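Local coordinates for DegV family protein (Streptococcus agalactiae, PDB 3LUP) that may bind long-chain fatty acids and may act in lipid transport or fatty acid metabolism, and holds a molecule of elaidic acid in its pocket, at residues Ile9-Ser13 with Leu90-Ala94; Leu29-Ile35 with Pro62-Pro67; Gly174-Asn178 with Lys200-Tyr204. All blocks are in the same frame, centred on the assembly; numbering follows the deposited sequence.

The three contacts lie around one fatty-acid pocket. Contact 1 joins the loop-side ends of neighbouring strands 6-11 and 86-89 in the parallel sheet. Contact 2 is nested along the chain within the loop that contact 1 closes; their centres are about 13 Å apart, and they touch where T10 O probably accepts a hydrogen bond from L29 N, in strand 26-29. Contact 3 follows later, at strand 201-205 on the border of the mixed sheet, and stands apart: its nearest atoms are about 6 Å from contact 1 and about 5 Å from contact 2. Each contact supplies pocket residues, and the bound elaidic acid spans the gap between contact 3 and the other two.

Contact 1: Ile9-Ser13 with Leu90-Ala94; sequences ITDTS and LFIAA
F91 sets its ring against the backbone and side chain of I9. Its CE1 meets I9 CG2 at 3.4 Å, while I9 O stands over one ring face, offset toward the rim. A ring suits this buried site because its carbons pack on I9 while its C-H edge can face D11 OD2, which lies there in the ring plane; the carboxylate plane is turned 30° from that of the ring. F99 packs edge-to-face with F91. With CG placed between backbone N and carbonyl carbon (chi1 51°), D11 reaches across the gap, and its OD2 accepts a nearly straight bond from I92 N on the syn lone pair, 3.0 Å long. The other oxygen, OD1, faces its own loop: S13 N gives to its anti lone pair, making an Asx turn, and S13 OG binds it at 2.7 Å, with T123 as a further partner of that hydroxyl. Both carboxylate oxygens are thus held, which fixes the rotation of the group. Nearby, L90 N bonds to I9 O (2.7 Å) and T10 OG1 to L90 O. These are the C-terminal ends of strands in a parallel alpha/beta sheet, where loops build the binding site; I92 touches the elaidic acid.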
loop_
_atom_site.group_PDB
_atom_site.type_symbol
_atom_site.label_atom_id
_atom_site.label_comp_id
_atom_site.label_asym_id
_atom_site.label_seq_id
_atom_site.Cartn_x
_atom_site.Cartn_y
_atom_site.Cartn_z
ATOM N N ILE A 9 12.271 -5.295 5.721
ATOM C CA ILE A 9 12.364 -4.661 4.412
ATOM C C ILE A 9 10.986 -4.404 3.796
ATOM O O ILE A 9 10.068 -5.254 3.843
ATOM C CB ILE A 9 13.288 -5.428 3.422
ATOM C CG1 ILE A 9 14.702 -5.547 3.976
ATOM C CG2 ILE A 9 13.418 -4.681 2.119
ATOM C CD1 ILE A 9 14.924 -6.722 4.874
ATOM N N THR A 10 10.871 -3.202 3.238
ATOM C CA THR A 10 9.665 -2.752 2.589
ATOM C C THR A 10 10.034 -1.847 1.429
ATOM O O THR A 10 11.206 -1.681 1.135
ATOM C CB THR A 10 8.726 -2.029 3.582
ATOM O OG1 THR A 10 7.503 -1.692 2.906
ATOM C CG2 THR A 10 9.379 -0.774 4.142
ATOM N N ASP A 11 9.037 -1.277 0.767
ATOM C CA ASP A 11 9.295 -0.372 -0.332
ATOM C C ASP A 11 8.600 0.942 -0.042
ATOM O O ASP A 11 7.858 1.049 0.918
ATOM C CB ASP A 11 8.851 -0.982 -1.665
ATOM C CG ASP A 11 7.422 -1.513 -1.622
ATOM O OD1 ASP A 11 6.487 -0.713 -1.325
ATOM O OD2 ASP A 11 7.244 -2.737 -1.881
ATOM N N THR A 12 8.862 1.948 -0.861
ATOM C CA THR A 12 8.359 3.290 -0.607
ATOM C C THR A 12 6.843 3.448 -0.828
ATOM O O THR A 12 6.295 4.515 -0.545
ATOM C CB THR A 12 9.110 4.341 -1.424
ATOM O OG1 THR A 12 8.910 4.072 -2.810
ATOM C CG2 THR A 12 10.593 4.303 -1.113
ATOM N N SER A 13 6.165 2.397 -1.293
ATOM C CA SER A 13 4.708 2.438 -1.417
ATOM C C SER A 13 4.023 2.247 -0.066
ATOM O O SER A 13 2.857 2.584 0.094
ATOM C CB SER A 13 4.202 1.402 -2.427
ATOM O OG SER A 13 4.015 0.119 -1.828
ATOM N N LEU A 90 8.108 -7.145 3.598
ATOM C CA LEU A 90 6.689 -6.769 3.447
ATOM C C LEU A 90 6.500 -5.707 2.347
ATOM O O LEU A 90 6.513 -4.493 2.599
ATOM C CB LEU A 90 6.113 -6.278 4.775
ATOM C CG LEU A 90 5.993 -7.288 5.914
ATOM C CD1 LEU A 90 5.500 -6.581 7.169
ATOM C CD2 LEU A 90 5.068 -8.433 5.545
ATOM N N PHE A 91 6.337 -6.197 1.124
ATOM C CA PHE A 91 6.289 -5.343 -0.044
ATOM C C PHE A 91 4.882 -5.231 -0.621
ATOM O O PHE A 91 3.975 -6.006 -0.266
ATOM C CB PHE A 91 7.241 -5.868 -1.118
ATOM C CG PHE A 91 8.631 -6.123 -0.619
ATOM C CD1 PHE A 91 9.496 -5.058 -0.362
ATOM C CD2 PHE A 91 9.072 -7.426 -0.402
ATOM C CE1 PHE A 91 10.772 -5.284 0.119
ATOM C CE2 PHE A 91 10.346 -7.673 0.060
ATOM C CZ PHE A 91 11.208 -6.598 0.332
ATOM N N ILE A 92 4.729 -4.246 -1.507
ATOM C CA ILE A 92 3.559 -4.062 -2.361
ATOM C C ILE A 92 2.881 -5.388 -2.829
ATOM O O ILE A 92 3.558 -6.376 -3.159
ATOM C CB ILE A 92 3.961 -3.143 -3.555
ATOM C CG1 ILE A 92 2.759 -2.733 -4.397
ATOM C CG2 ILE A 92 5.029 -3.793 -4.430
ATOM C CD1 ILE A 92 2.920 -1.361 -5.047
ATOM N N ALA A 93 1.544 -5.395 -2.824
ATOM C CA ALA A 93 0.713 -6.526 -3.285
ATOM C C ALA A 93 1.178 -7.243 -4.554
ATOM O O ALA A 93 1.411 -6.608 -5.579
ATOM C CB ALA A 93 -0.718 -6.039 -3.489
ATOM N N ALA A 94 1.273 -8.568 -4.493
ATOM C CA ALA A 94 1.501 -9.427 -5.681
ATOM C C ALA A 94 0.545 -9.138 -6.849
ATOM O O ALA A 94 0.924 -9.267 -8.008
ATOM C CB ALA A 94 1.400 -10.910 -5.290
#

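Contact 2: Leu29-Ile35 with Pro62-Pro67; sequences LDIPIII and PKTSQP. With ELA (Elaidic acid), chain B.
A short antiparallel pair of strands flanks the head of the fatty-acid pocket, joining I33 and I34 to T64 and K63. I34 and K63 form the hydrogen-bonded pair, with I34 N to K63 O at 2.6 Å and K63 N to I34 O at 2.9 Å; I33 and T64 form the non-hydrogen-bonded pair next to it. Pairing continues one step further, where S65 N gives a longer bond, 3.2 Å, to P32 O. P32 has no N-H to offer, but its carbonyl still serves, and its ring lies against the S65 hydroxyl, CG to OG 3.3 Å. Side chains alternate: I34 and K63 are on one face, where the lysine's long chain leads outward to solvent, and I33 and T64 are on the other.

Beyond the paired strands P67 closes the contact. Its ring lies alongside I31, CD to CG1 3.8 Å, and its CB reaches L29 CB, an apolar contact between a rigid ring and aliphatic carbons. I31 holds CG1 anti to the carbonyl carbon (chi1 -57°), which gives that branch to P67; CG2 lies against S65 O and, beyond it, 3.9 Å from C5 of elaidic acid. The ligand's C3 lies against the S65 backbone. The T64 hydroxyl is bonded to H271 and Q66 OE1 to N102, which satisfies both atoms; Q66 NE2 is near the ligand's OXT, at 3.6 Å, but not bonded to it.

The chemistry is therefore divided. Backbone amides and carbonyls join the strands, and the start of the tail passes the T64 side chain and S65 backbone, with I31 CG2 against C5. At the head, ligand O lies close to T64 O, another acceptor; R175 NH2 gives the head a hydrogen bond, and its charge would probably ease that approach.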
loop_
_atom_site.group_PDB
_atom_site.type_symbol
_atom_site.label_atom_id
_atom_site.label_comp_id
_atom_site.label_asym_id
_atom_site.label_seq_id
_atom_site.Cartn_x
_atom_site.Cartn_y
_atom_site.Cartn_z
ATOM N N LEU A 29 13.170 -0.046 0.126
ATOM C CA LEU A 29 13.534 -0.054 -1.291
ATOM C C LEU A 29 12.763 1.017 -2.054
ATOM O O LEU A 29 11.563 1.175 -1.832
ATOM C CB LEU A 29 13.191 -1.414 -1.902
ATOM C CG LEU A 29 14.160 -2.588 -1.838
ATOM C CD1 LEU A 29 15.004 -2.555 -0.590
ATOM C CD2 LEU A 29 13.397 -3.906 -1.943
ATOM N N ASP A 30 13.436 1.723 -2.966
ATOM C CA ASP A 30 12.779 2.752 -3.780
ATOM C C ASP A 30 12.040 2.213 -5.000
ATOM O O ASP A 30 12.514 1.304 -5.680
ATOM C CB ASP A 30 13.777 3.822 -4.217
ATOM C CG ASP A 30 14.429 4.529 -3.038
ATOM O OD1 ASP A 30 13.756 4.756 -2.002
ATOM O OD2 ASP A 30 15.633 4.851 -3.147
ATOM N N ILE A 31 10.870 2.787 -5.262
ATOM C CA ILE A 31 10.094 2.494 -6.478
ATOM C C ILE A 31 10.197 3.646 -7.474
ATOM O O ILE A 31 9.765 4.755 -7.183
ATOM C CB ILE A 31 8.597 2.191 -6.168
ATOM C CG1 ILE A 31 8.488 1.015 -5.179
ATOM C CG2 ILE A 31 7.818 1.937 -7.474
ATOM C CD1 ILE A 31 7.094 0.668 -4.722
ATOM N N PRO A 32 10.791 3.388 -8.643
ATOM C CA PRO A 32 10.912 4.418 -9.669
ATOM C C PRO A 32 9.585 4.779 -10.347
ATOM O O PRO A 32 8.722 3.921 -10.543
ATOM C CB PRO A 32 11.866 3.783 -10.689
ATOM C CG PRO A 32 12.586 2.696 -9.934
ATOM C CD PRO A 32 11.532 2.166 -9.008
ATOM N N ILE A 33 9.426 6.057 -10.673
ATOM C CA ILE A 33 8.344 6.488 -11.536
ATOM C C ILE A 33 8.924 6.916 -12.890
ATOM O O ILE A 33 9.989 7.531 -12.958
ATOM C CB ILE A 33 7.490 7.627 -10.905
ATOM C CG1 ILE A 33 8.044 8.997 -11.261
ATOM C CG2 ILE A 33 7.357 7.481 -9.376
ATOM C CD1 ILE A 33 7.008 10.068 -11.180
ATOM N N ILE A 34 8.240 6.566 -13.968
ATOM C CA ILE A 34 8.731 6.906 -15.299
ATOM C C ILE A 34 7.784 7.881 -15.987
ATOM O O ILE A 34 6.688 7.503 -16.423
ATOM C CB ILE A 34 8.940 5.655 -16.201
ATOM C CG1 ILE A 34 9.644 4.522 -15.437
ATOM C CG2 ILE A 34 9.727 6.031 -17.449
ATOM C CD1 ILE A 34 9.224 3.122 -15.885
ATOM N N ILE A 35 8.217 9.137 -16.070
ATOM C CA ILE A 35 7.461 10.167 -16.775
ATOM C C ILE A 35 7.803 10.036 -18.260
ATOM O O ILE A 35 7.716 8.937 -18.807
ATOM C CB ILE A 35 7.756 11.570 -16.216
ATOM C CG1 ILE A 35 7.899 11.520 -14.681
ATOM C CG2 ILE A 35 6.671 12.567 -16.663
ATOM C CD1 ILE A 35 6.617 11.730 -13.899
ATOM N N PRO A 62 2.250 8.450 -16.827
ATOM C CA PRO A 62 3.444 7.892 -16.209
ATOM C C PRO A 62 3.315 6.382 -15.961
ATOM O O PRO A 62 2.195 5.836 -15.942
ATOM C CB PRO A 62 3.547 8.651 -14.878
ATOM C CG PRO A 62 2.717 9.854 -15.043
ATOM C CD PRO A 62 1.607 9.449 -15.951
ATOM N N LYS A 63 4.460 5.717 -15.807
ATOM C CA LYS A 63 4.491 4.327 -15.373
ATOM C C LYS A 63 5.348 4.214 -14.119
ATOM O O LYS A 63 6.092 5.130 -13.774
ATOM C CB LYS A 63 5.049 3.422 -16.472
ATOM C CG LYS A 63 4.380 3.573 -17.819
ATOM C CD LYS A 63 4.641 2.380 -18.730
ATOM C CE LYS A 63 3.855 1.157 -18.265
ATOM N NZ LYS A 63 3.012 0.611 -19.367
ATOM N N THR A 64 5.227 3.097 -13.423
ATOM C CA THR A 64 6.188 2.779 -12.389
ATOM C C THR A 64 6.907 1.496 -12.784
ATOM O O THR A 64 6.505 0.805 -13.733
ATOM C CB THR A 64 5.535 2.618 -11.007
ATOM O OG1 THR A 64 4.538 1.606 -11.077
ATOM C CG2 THR A 64 4.891 3.931 -10.553
ATOM N N SER A 65 7.991 1.197 -12.074
ATOM C CA SER A 65 8.692 -0.060 -12.253
ATOM C C SER A 65 8.941 -0.650 -10.889
ATOM O O SER A 65 8.939 0.072 -9.895
ATOM C CB SER A 65 10.009 0.148 -12.985
ATOM O OG SER A 65 10.848 0.954 -12.189
ATOM N N GLN A 66 9.134 -1.968 -10.855
ATOM C CA GLN A 66 9.432 -2.706 -9.636
ATOM C C GLN A 66 10.696 -2.148 -9.001
ATOM O O GLN A 66 11.562 -1.633 -9.713
ATOM C CB GLN A 66 9.633 -4.186 -9.964
ATOM C CG GLN A 66 8.370 -4.902 -10.403
ATOM C CD GLN A 66 8.639 -6.245 -11.056
ATOM O OE1 GLN A 66 9.415 -7.071 -10.547
ATOM N NE2 GLN A 66 7.988 -6.479 -12.184
ATOM N N PRO A 67 10.806 -2.215 -7.661
ATOM C CA PRO A 67 12.106 -1.888 -7.065
ATOM C C PRO A 67 13.186 -2.822 -7.609
ATOM O O PRO A 67 12.866 -3.866 -8.173
ATOM C CB PRO A 67 11.894 -2.106 -5.558
ATOM C CG PRO A 67 10.500 -2.559 -5.389
ATOM C CD PRO A 67 9.742 -2.309 -6.652
HETATM C CA ELA B . 5.213 -2.565 -11.483
HETATM C C ELA B . 5.499 -2.652 -12.986
HETATM O O ELA B . 5.019 -1.837 -13.828
HETATM C C3 ELA B . 5.721 -1.282 -10.829
HETATM C C4 ELA B . 5.687 -1.387 -9.308
HETATM C C5 ELA B . 4.855 -0.267 -8.652
HETATM C C6 ELA B . 3.363 -0.623 -8.609
HETATM C C7 ELA B . 2.383 0.512 -8.335
HETATM C C8 ELA B . 0.944 -0.015 -8.393
HETATM C C9 ELA B . 0.050 0.676 -7.372
HETATM C C10 ELA B . -1.426 0.541 -7.402
HETATM C C11 ELA B . -2.288 1.622 -6.782
HETATM C C12 ELA B . -3.362 1.062 -5.858
HETATM C C13 ELA B . -3.122 1.379 -4.392
HETATM C C14 ELA B . -4.409 1.522 -3.591
HETATM C C15 ELA B . -4.087 1.937 -2.148
HETATM C C16 ELA B . -5.266 1.797 -1.184
HETATM C C17 ELA B . -4.964 0.780 -0.088
HETATM C C18 ELA B . -5.537 1.190 1.263
HETATM O OXT ELA B . 6.224 -3.584 -13.407
#

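Contact 3: Gly174-Asn178 with Lys200-Tyr204; sequences GRLSN and KIVVY. With ELA (Elaidic acid), chain B.
I201 and S177 join the edge strand of the six-stranded mixed sheet of this DegV family protein to the loop linking helices 168-173 and 179-186. The I201 carbonyl oxygen is gripped twice by one residue: S177 N approaches almost along the C=O axis at 3.0 Å, and S177 OG comes in at 2.6 Å from above the carbonyl plane, 46° out of it. A serine suits the place because its short side chain can turn back on the same acceptor as its backbone; its OG also lies against K200 CB and V202 CG1.

The I201 side chain runs from this anchor to the pocket. Its CB rests on R175 O at 3.6 Å, and CG1, anti to the carbonyl carbon (chi1 -46°), stays near the same oxygen. From there the chain extends, so that CD1 ends 3.5 Å from C12 of elaidic acid, well down the tail. The flanks of this isoleucine touch L193 and F195 on the neighbouring strand 192-195 and I96 from a loop, an apolar setting that suits a branched aliphatic lining a hydrocarbon channel. One residue before S177, L176 sends its CD1 toward the strand, where it lies 4.3 Å from V203 CG2 and ties the loop to the sheet through apolar contact.

R175 leaves the same loop in the direction of the ligand. Bent at chi2 (-71°), its chain brings CD near C8 of the tail and carries the guanidinium on to the head. C8 lies over one face of that group, and the carboxylate carbon sits at its edge, in plane. NH1 is hydrogen-bonded to I96 O, which steadies the group, and NH2 donates to oxygen O of elaidic acid, 2.9 Å away.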
loop_
_atom_site.group_PDB
_atom_site.type_symbol
_atom_site.label_atom_id
_atom_site.label_comp_id
_atom_site.label_asym_id
_atom_site.label_seq_id
_atom_site.Cartn_x
_atom_site.Cartn_y
_atom_site.Cartn_z
ATOM N N GLY A 174 -3.311 -0.551 -15.756
ATOM C CA GLY A 174 -3.551 -1.987 -15.784
ATOM C C GLY A 174 -3.786 -2.642 -14.444
ATOM O O GLY A 174 -3.871 -3.868 -14.376
ATOM N N ARG A 175 -3.892 -1.854 -13.373
ATOM C CA ARG A 175 -4.045 -2.451 -12.032
ATOM C C ARG A 175 -5.491 -2.762 -11.655
ATOM O O ARG A 175 -5.734 -3.543 -10.730
ATOM C CB ARG A 175 -3.347 -1.649 -10.929
ATOM C CG ARG A 175 -1.971 -1.126 -11.283
ATOM C CD ARG A 175 -0.888 -2.181 -11.394
ATOM N NE ARG A 175 0.111 -1.709 -12.353
ATOM C CZ ARG A 175 1.357 -2.158 -12.469
ATOM N NH1 ARG A 175 1.813 -3.111 -11.682
ATOM N NH2 ARG A 175 2.157 -1.633 -13.381
ATOM N N LEU A 176 -6.438 -2.156 -12.368
ATOM C CA LEU A 176 -7.830 -2.607 -12.323
ATOM C C LEU A 176 -7.973 -3.864 -13.183
ATOM O O LEU A 176 -7.656 -3.846 -14.384
ATOM C CB LEU A 176 -8.799 -1.516 -12.803
ATOM C CG LEU A 176 -10.282 -1.930 -12.838
ATOM C CD1 LEU A 176 -10.820 -2.291 -11.452
ATOM C CD2 LEU A 176 -11.148 -0.860 -13.475
ATOM N N SER A 177 -8.441 -4.949 -12.570
ATOM C CA SER A 177 -8.534 -6.233 -13.266
ATOM C C SER A 177 -9.688 -6.215 -14.248
ATOM O O SER A 177 -10.755 -5.671 -13.929
ATOM C CB SER A 177 -8.730 -7.372 -12.274
ATOM O OG SER A 177 -8.271 -6.984 -10.993
ATOM N N ASN A 178 -9.452 -6.822 -15.423
ATOM C CA ASN A 178 -10.387 -6.885 -16.563
ATOM C C ASN A 178 -10.857 -5.489 -17.011
ATOM O O ASN A 178 -11.899 -5.350 -17.669
ATOM C CB ASN A 178 -11.569 -7.836 -16.266
ATOM C CG ASN A 178 -12.359 -8.221 -17.522
ATOM O OD1 ASN A 178 -11.803 -8.312 -18.616
ATOM N ND2 ASN A 178 -13.662 -8.441 -17.363
ATOM N N LYS A 200 -5.908 -8.246 -5.733
ATOM C CA LYS A 200 -6.135 -7.526 -6.988
ATOM C C LYS A 200 -7.148 -6.426 -6.769
ATOM O O LYS A 200 -8.038 -6.539 -5.917
ATOM C CB LYS A 200 -6.679 -8.456 -8.070
ATOM C CG LYS A 200 -5.654 -9.371 -8.681
ATOM C CD LYS A 200 -6.084 -9.808 -10.073
ATOM C CE LYS A 200 -4.999 -10.687 -10.707
ATOM N NZ LYS A 200 -4.804 -11.965 -9.945
ATOM N N ILE A 201 -7.043 -5.355 -7.543
ATOM C CA ILE A 201 -8.068 -4.349 -7.461
ATOM C C ILE A 201 -9.202 -4.715 -8.396
ATOM O O ILE A 201 -8.992 -4.904 -9.600
ATOM C CB ILE A 201 -7.557 -2.953 -7.739
ATOM C CG1 ILE A 201 -6.247 -2.699 -6.955
ATOM C CG2 ILE A 201 -8.672 -1.945 -7.400
ATOM C CD1 ILE A 201 -5.696 -1.268 -7.080
ATOM N N VAL A 202 -10.389 -4.866 -7.808
ATOM C CA VAL A 202 -11.609 -5.223 -8.535
ATOM C C VAL A 202 -12.702 -4.243 -8.118
ATOM O O VAL A 202 -12.537 -3.500 -7.137
ATOM C CB VAL A 202 -12.077 -6.721 -8.302
ATOM C CG1 VAL A 202 -10.956 -7.688 -8.559
ATOM C CG2 VAL A 202 -12.640 -6.938 -6.914
ATOM N N VAL A 203 -13.807 -4.224 -8.864
ATOM C CA VAL A 203 -14.927 -3.376 -8.504
ATOM C C VAL A 203 -15.714 -4.057 -7.400
ATOM O O VAL A 203 -16.204 -5.173 -7.556
ATOM C CB VAL A 203 -15.848 -3.057 -9.707
ATOM C CG1 VAL A 203 -16.931 -2.060 -9.307
ATOM C CG2 VAL A 203 -15.029 -2.519 -10.881
ATOM N N TYR A 204 -15.816 -3.382 -6.266
ATOM C CA TYR A 204 -16.665 -3.866 -5.198
ATOM C C TYR A 204 -18.134 -3.603 -5.539
ATOM O O TYR A 204 -18.938 -4.528 -5.557
ATOM C CB TYR A 204 -16.271 -3.212 -3.874
ATOM C CG TYR A 204 -17.058 -3.702 -2.686
ATOM C CD1 TYR A 204 -16.845 -4.978 -2.158
ATOM C CD2 TYR A 204 -18.012 -2.882 -2.081
ATOM C CE1 TYR A 204 -17.568 -5.431 -1.059
ATOM C CE2 TYR A 204 -18.737 -3.320 -0.981
ATOM C CZ TYR A 204 -18.512 -4.595 -0.477
ATOM O OH TYR A 204 -19.240 -5.019 0.606
HETATM C CA ELA B . 5.213 -2.565 -11.483
HETATM C C ELA B . 5.499 -2.652 -12.986
HETATM O O ELA B . 5.019 -1.837 -13.828
HETATM C C3 ELA B . 5.721 -1.282 -10.829
HETATM C C4 ELA B . 5.687 -1.387 -9.308
HETATM C C5 ELA B . 4.855 -0.267 -8.652
HETATM C C6 ELA B . 3.363 -0.623 -8.609
HETATM C C7 ELA B . 2.383 0.512 -8.335
HETATM C C8 ELA B . 0.944 -0.015 -8.393
HETATM C C9 ELA B . 0.050 0.676 -7.372
HETATM C C10 ELA B . -1.426 0.541 -7.402
HETATM C C11 ELA B . -2.288 1.622 -6.782
HETATM C C12 ELA B . -3.362 1.062 -5.858
HETATM C C13 ELA B . -3.122 1.379 -4.392
HETATM C C14 ELA B . -4.409 1.522 -3.591
HETATM C C15 ELA B . -4.087 1.937 -2.148
HETATM C C16 ELA B . -5.266 1.797 -1.184
HETATM C C17 ELA B . -4.964 0.780 -0.088
HETATM C C18 ELA B . -5.537 1.190 1.263
HETATM O OXT ELA B . 6.224 -3.584 -13.407
#